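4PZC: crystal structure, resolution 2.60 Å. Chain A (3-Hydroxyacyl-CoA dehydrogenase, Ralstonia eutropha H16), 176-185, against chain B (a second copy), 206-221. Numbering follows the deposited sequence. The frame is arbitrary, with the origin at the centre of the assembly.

Chain A (176-185) KYPITVKNSP
Chain B (206-221) EGLASPEEIDEGMKLG

Residues 177-182 of chain A form an extended strand that lies against a loop and the start of a helix in chain B, the second copy. The helix covers 211-221 and continues beyond. The strand and helix axes approach to 8.3 Å, with 120° between their N-to-C directions. The chains therefore run in broadly opposing senses: CA of Lys A182 is 4.9 Å from CA of Leu B208, CA of Val A181 is 5.1 Å from CA of Ala B209, and CA of Ile A179 is 5.7 Å from CA of Glu B213. Together the stretches bury 592 Å².

Glu B206 follows a helix and is the first residue to leave helical phi/psi, at -89/12. Its carboxylate is bonded elsewhere in the structure. Gly B207 has phi/psi 47/43; the positive phi by itself favours glycine. Its O accepts a hydrogen bond of 2.6 Å from NZ of Lys A182. The lysine reaches it with an m, t, t, p side chain whose CA-to-CB bond points toward chain B.

Leu B208 has the largest area covered by the other stretch. Its phi/psi is -81/-30 and its rotamer is m, t. Its O accepts from N of Lys A182 at 2.9 Å, with an angle of 160° at the hydrogen. The same O receives a CA-H...O contact from CA of Val A181 at 3.3 Å. One carbonyl thus meets two successive residues of the strand. The leucine side chain packs alongside, with CD2 4.1 Å from CB of Lys A182 and CD1 3.7 Å from OG of Ser A184, a t rotamer.

Ala B209 is extended, at -155/168. Its CB lies 3.4 Å from O of Thr A180. Ser B210 (chi1 p, phi/psi -83/153) caps the helix: its OG accepts from N of Glu B213 at 3.3 Å. OG also gives a weak bond of 3.4 Å to OE1 of Glu B212. The first helical turn is closed by N of Ile B214 to O of Ser B210, 2.7 Å.

Glu B213 points toward the strand with chi1 m and chi2 t. Its OE2 accepts from N of Thr A180 at 3.1 Å, and the 174° angle makes the bond almost linear. OE1 is 3.4 Å from O of Thr A180, but both are acceptors and no bond forms. Ile A179, an m, m rotamer, brings CD1 to 3.3 Å from O of Glu B213. Ile B214 and Asp B215 point away.

Glu B216 (m, t) points toward chain A. Its CB is 3.6 Å from CD1 of Ile A179. Its OE1 lies over one face of the Tyr A177 ring, but the 2.6 Å to CD1 of Tyr A177 is a clash in the model. The tyrosine is poorly ordered, with chi1 near -127°.

At Gly B217, N is 3.9 Å from CD1 of Ile A179. Leu B220 (m, t) makes the last contact, its CD1 4.2 Å from CB of Tyr A177.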

# COMPACT_ATOMS: atom_id res chain seq x y z
N LYS A 176 -9.01 -17.64 10.25
CA LYS A 176 -8.75 -16.23 9.94
C LYS A 176 -7.84 -15.64 11.02
O LYS A 176 -7.90 -16.06 12.18
CB LYS A 176 -10.04 -15.38 9.94
CG LYS A 176 -11.26 -15.94 9.23
CD LYS A 176 -10.95 -16.21 7.78
CE LYS A 176 -12.20 -16.22 6.92
NZ LYS A 176 -11.95 -17.02 5.68
N TYR A 177 -7.05 -14.64 10.66
CA TYR A 177 -6.37 -13.84 11.67
C TYR A 177 -7.26 -12.71 12.21
O TYR A 177 -7.71 -11.85 11.46
CB TYR A 177 -5.03 -13.29 11.18
CG TYR A 177 -3.96 -13.67 12.16
CD1 TYR A 177 -4.00 -13.17 13.46
CD2 TYR A 177 -2.97 -14.59 11.83
CE1 TYR A 177 -3.05 -13.55 14.40
CE2 TYR A 177 -2.02 -14.97 12.76
CZ TYR A 177 -2.06 -14.45 14.05
OH TYR A 177 -1.12 -14.82 14.98
N PRO A 178 -7.53 -12.73 13.52
CA PRO A 178 -8.25 -11.64 14.16
C PRO A 178 -7.41 -10.39 14.21
O PRO A 178 -6.20 -10.47 14.36
CB PRO A 178 -8.41 -12.13 15.59
CG PRO A 178 -7.21 -12.98 15.80
CD PRO A 178 -7.12 -13.73 14.51
N ILE A 179 -8.07 -9.25 14.13
CA ILE A 179 -7.42 -7.97 14.30
C ILE A 179 -8.29 -7.13 15.21
O ILE A 179 -9.37 -6.70 14.80
CB ILE A 179 -7.27 -7.25 12.95
CG1 ILE A 179 -6.35 -8.04 12.02
CG2 ILE A 179 -6.77 -5.83 13.13
CD1 ILE A 179 -4.94 -8.17 12.54
N THR A 180 -7.85 -6.91 16.44
CA THR A 180 -8.65 -6.18 17.41
C THR A 180 -8.44 -4.67 17.26
O THR A 180 -7.32 -4.19 17.05
CB THR A 180 -8.39 -6.69 18.82
OG1 THR A 180 -8.84 -8.04 18.88
CG2 THR A 180 -9.15 -5.89 19.86
N VAL A 181 -9.55 -3.95 17.33
CA VAL A 181 -9.60 -2.57 16.91
C VAL A 181 -10.62 -1.88 17.77
O VAL A 181 -11.74 -2.35 17.85
CB VAL A 181 -10.09 -2.47 15.46
CG1 VAL A 181 -10.29 -1.02 15.02
CG2 VAL A 181 -9.13 -3.17 14.52
N LYS A 182 -10.24 -0.79 18.42
CA LYS A 182 -11.24 0.03 19.06
C LYS A 182 -12.06 0.66 17.95
O LYS A 182 -11.51 1.23 17.05
CB LYS A 182 -10.62 1.13 19.91
CG LYS A 182 -9.77 0.65 21.07
CD LYS A 182 -9.55 1.82 22.02
CE LYS A 182 -8.72 1.43 23.24
NZ LYS A 182 -7.24 1.44 23.01
N ASN A 183 -13.37 0.54 18.03
CA ASN A 183 -14.25 1.24 17.13
C ASN A 183 -13.81 2.68 16.82
O ASN A 183 -13.63 3.51 17.74
CB ASN A 183 -15.66 1.28 17.70
CG ASN A 183 -16.67 1.76 16.70
OD1 ASN A 183 -16.78 1.19 15.60
ND2 ASN A 183 -17.40 2.83 17.04
N SER A 184 -13.66 2.95 15.51
CA SER A 184 -13.20 4.23 14.97
C SER A 184 -13.43 4.23 13.45
O SER A 184 -13.35 3.18 12.79
CB SER A 184 -11.70 4.44 15.26
OG SER A 184 -11.12 5.54 14.57
N PRO A 185 -13.68 5.41 12.88
CA PRO A 185 -13.97 5.42 11.48
C PRO A 185 -12.92 4.64 10.65
O PRO A 185 -11.72 4.80 10.87
CB PRO A 185 -13.95 6.91 11.18
CG PRO A 185 -14.45 7.52 12.44
CD PRO A 185 -13.68 6.77 13.44
N GLU B 206 -3.14 6.43 18.35
CA GLU B 206 -4.44 6.63 19.03
C GLU B 206 -4.81 5.35 19.79
O GLU B 206 -5.97 5.20 20.23
CB GLU B 206 -5.53 6.95 18.02
CG GLU B 206 -5.30 8.23 17.21
CD GLU B 206 -5.84 8.19 15.77
OE1 GLU B 206 -6.66 7.30 15.42
OE2 GLU B 206 -5.42 9.07 14.98
N GLY B 207 -3.83 4.45 19.90
CA GLY B 207 -4.02 3.13 20.47
C GLY B 207 -5.22 2.34 19.99
O GLY B 207 -5.89 1.73 20.79
N LEU B 208 -5.50 2.34 18.71
CA LEU B 208 -6.69 1.66 18.22
C LEU B 208 -6.41 0.21 18.09
O LEU B 208 -7.33 -0.62 18.22
CB LEU B 208 -7.12 2.17 16.84
CG LEU B 208 -7.44 3.66 16.85
CD1 LEU B 208 -7.84 4.06 15.45
CD2 LEU B 208 -8.52 4.00 17.86
N ALA B 209 -5.15 -0.09 17.82
CA ALA B 209 -4.70 -1.44 17.62
C ALA B 209 -3.22 -1.54 17.94
O ALA B 209 -2.52 -0.53 18.12
CB ALA B 209 -4.95 -1.85 16.18
N SER B 210 -2.75 -2.78 18.03
CA SER B 210 -1.35 -3.03 18.26
C SER B 210 -0.63 -2.96 16.91
O SER B 210 -1.22 -3.20 15.84
CB SER B 210 -1.10 -4.37 18.95
OG SER B 210 -1.03 -5.43 18.00
N PRO B 211 0.66 -2.62 16.97
CA PRO B 211 1.45 -2.52 15.77
C PRO B 211 1.40 -3.83 14.95
O PRO B 211 0.97 -3.81 13.79
CB PRO B 211 2.87 -2.24 16.29
CG PRO B 211 2.83 -2.29 17.77
CD PRO B 211 1.41 -2.29 18.19
N GLU B 212 1.79 -4.94 15.57
CA GLU B 212 1.83 -6.23 14.85
C GLU B 212 0.51 -6.43 14.14
O GLU B 212 0.47 -6.74 12.96
CB GLU B 212 2.06 -7.41 15.79
CG GLU B 212 3.37 -7.39 16.56
CD GLU B 212 3.37 -6.46 17.77
OE1 GLU B 212 2.28 -6.01 18.21
OE2 GLU B 212 4.49 -6.16 18.26
N GLU B 213 -0.57 -6.21 14.86
CA GLU B 213 -1.91 -6.36 14.30
C GLU B 213 -2.16 -5.35 13.17
O GLU B 213 -2.79 -5.68 12.18
CB GLU B 213 -2.97 -6.18 15.39
CG GLU B 213 -3.17 -7.37 16.35
CD GLU B 213 -4.38 -7.17 17.26
OE1 GLU B 213 -4.54 -6.04 17.80
OE2 GLU B 213 -5.19 -8.12 17.40
N ILE B 214 -1.67 -4.13 13.34
CA ILE B 214 -1.80 -3.13 12.30
C ILE B 214 -1.12 -3.63 11.00
O ILE B 214 -1.68 -3.50 9.88
CB ILE B 214 -1.20 -1.79 12.75
CG1 ILE B 214 -2.09 -1.11 13.80
CG2 ILE B 214 -1.05 -0.84 11.58
CD1 ILE B 214 -1.45 0.11 14.47
N ASP B 215 0.08 -4.19 11.16
CA ASP B 215 0.84 -4.72 10.02
C ASP B 215 0.13 -5.94 9.42
O ASP B 215 0.02 -6.08 8.20
CB ASP B 215 2.28 -5.07 10.43
CG ASP B 215 3.22 -3.82 10.51
OD1 ASP B 215 2.81 -2.66 10.24
OD2 ASP B 215 4.42 -4.02 10.83
N GLU B 216 -0.40 -6.79 10.29
CA GLU B 216 -1.13 -7.97 9.84
C GLU B 216 -2.27 -7.53 8.95
O GLU B 216 -2.40 -7.99 7.80
CB GLU B 216 -1.69 -8.80 11.03
CG GLU B 216 -0.72 -9.70 11.82
CD GLU B 216 -1.38 -10.44 13.03
OE1 GLU B 216 -2.35 -11.24 12.85
OE2 GLU B 216 -0.91 -10.24 14.18
N GLY B 217 -3.09 -6.64 9.49
CA GLY B 217 -4.26 -6.12 8.80
C GLY B 217 -3.98 -5.73 7.35
O GLY B 217 -4.82 -5.96 6.46
N MET B 218 -2.80 -5.15 7.11
CA MET B 218 -2.51 -4.58 5.82
C MET B 218 -1.85 -5.58 4.90
O MET B 218 -2.05 -5.51 3.67
CB MET B 218 -1.64 -3.32 5.98
CG MET B 218 -2.28 -2.23 6.82
SD MET B 218 -3.49 -1.17 6.00
CE MET B 218 -4.15 -2.14 4.69
N LYS B 219 -1.05 -6.47 5.49
CA LYS B 219 -0.40 -7.56 4.75
C LYS B 219 -1.51 -8.40 4.14
O LYS B 219 -1.65 -8.48 2.91
CB LYS B 219 0.47 -8.43 5.68
CG LYS B 219 1.80 -7.82 6.12
CD LYS B 219 2.28 -8.34 7.49
CE LYS B 219 3.60 -9.11 7.43
NZ LYS B 219 3.52 -10.29 6.53
N LEU B 220 -2.33 -8.96 5.02
CA LEU B 220 -3.37 -9.89 4.65
C LEU B 220 -4.58 -9.27 3.95
O LEU B 220 -5.15 -9.85 3.02
CB LEU B 220 -3.83 -10.59 5.91
CG LEU B 220 -2.79 -11.62 6.37
CD1 LEU B 220 -2.82 -11.87 7.86
CD2 LEU B 220 -3.04 -12.90 5.60
N GLY B 221 -4.97 -8.09 4.41
CA GLY B 221 -6.14 -7.44 3.89
C GLY B 221 -5.95 -6.87 2.52
O GLY B 221 -6.86 -6.90 1.71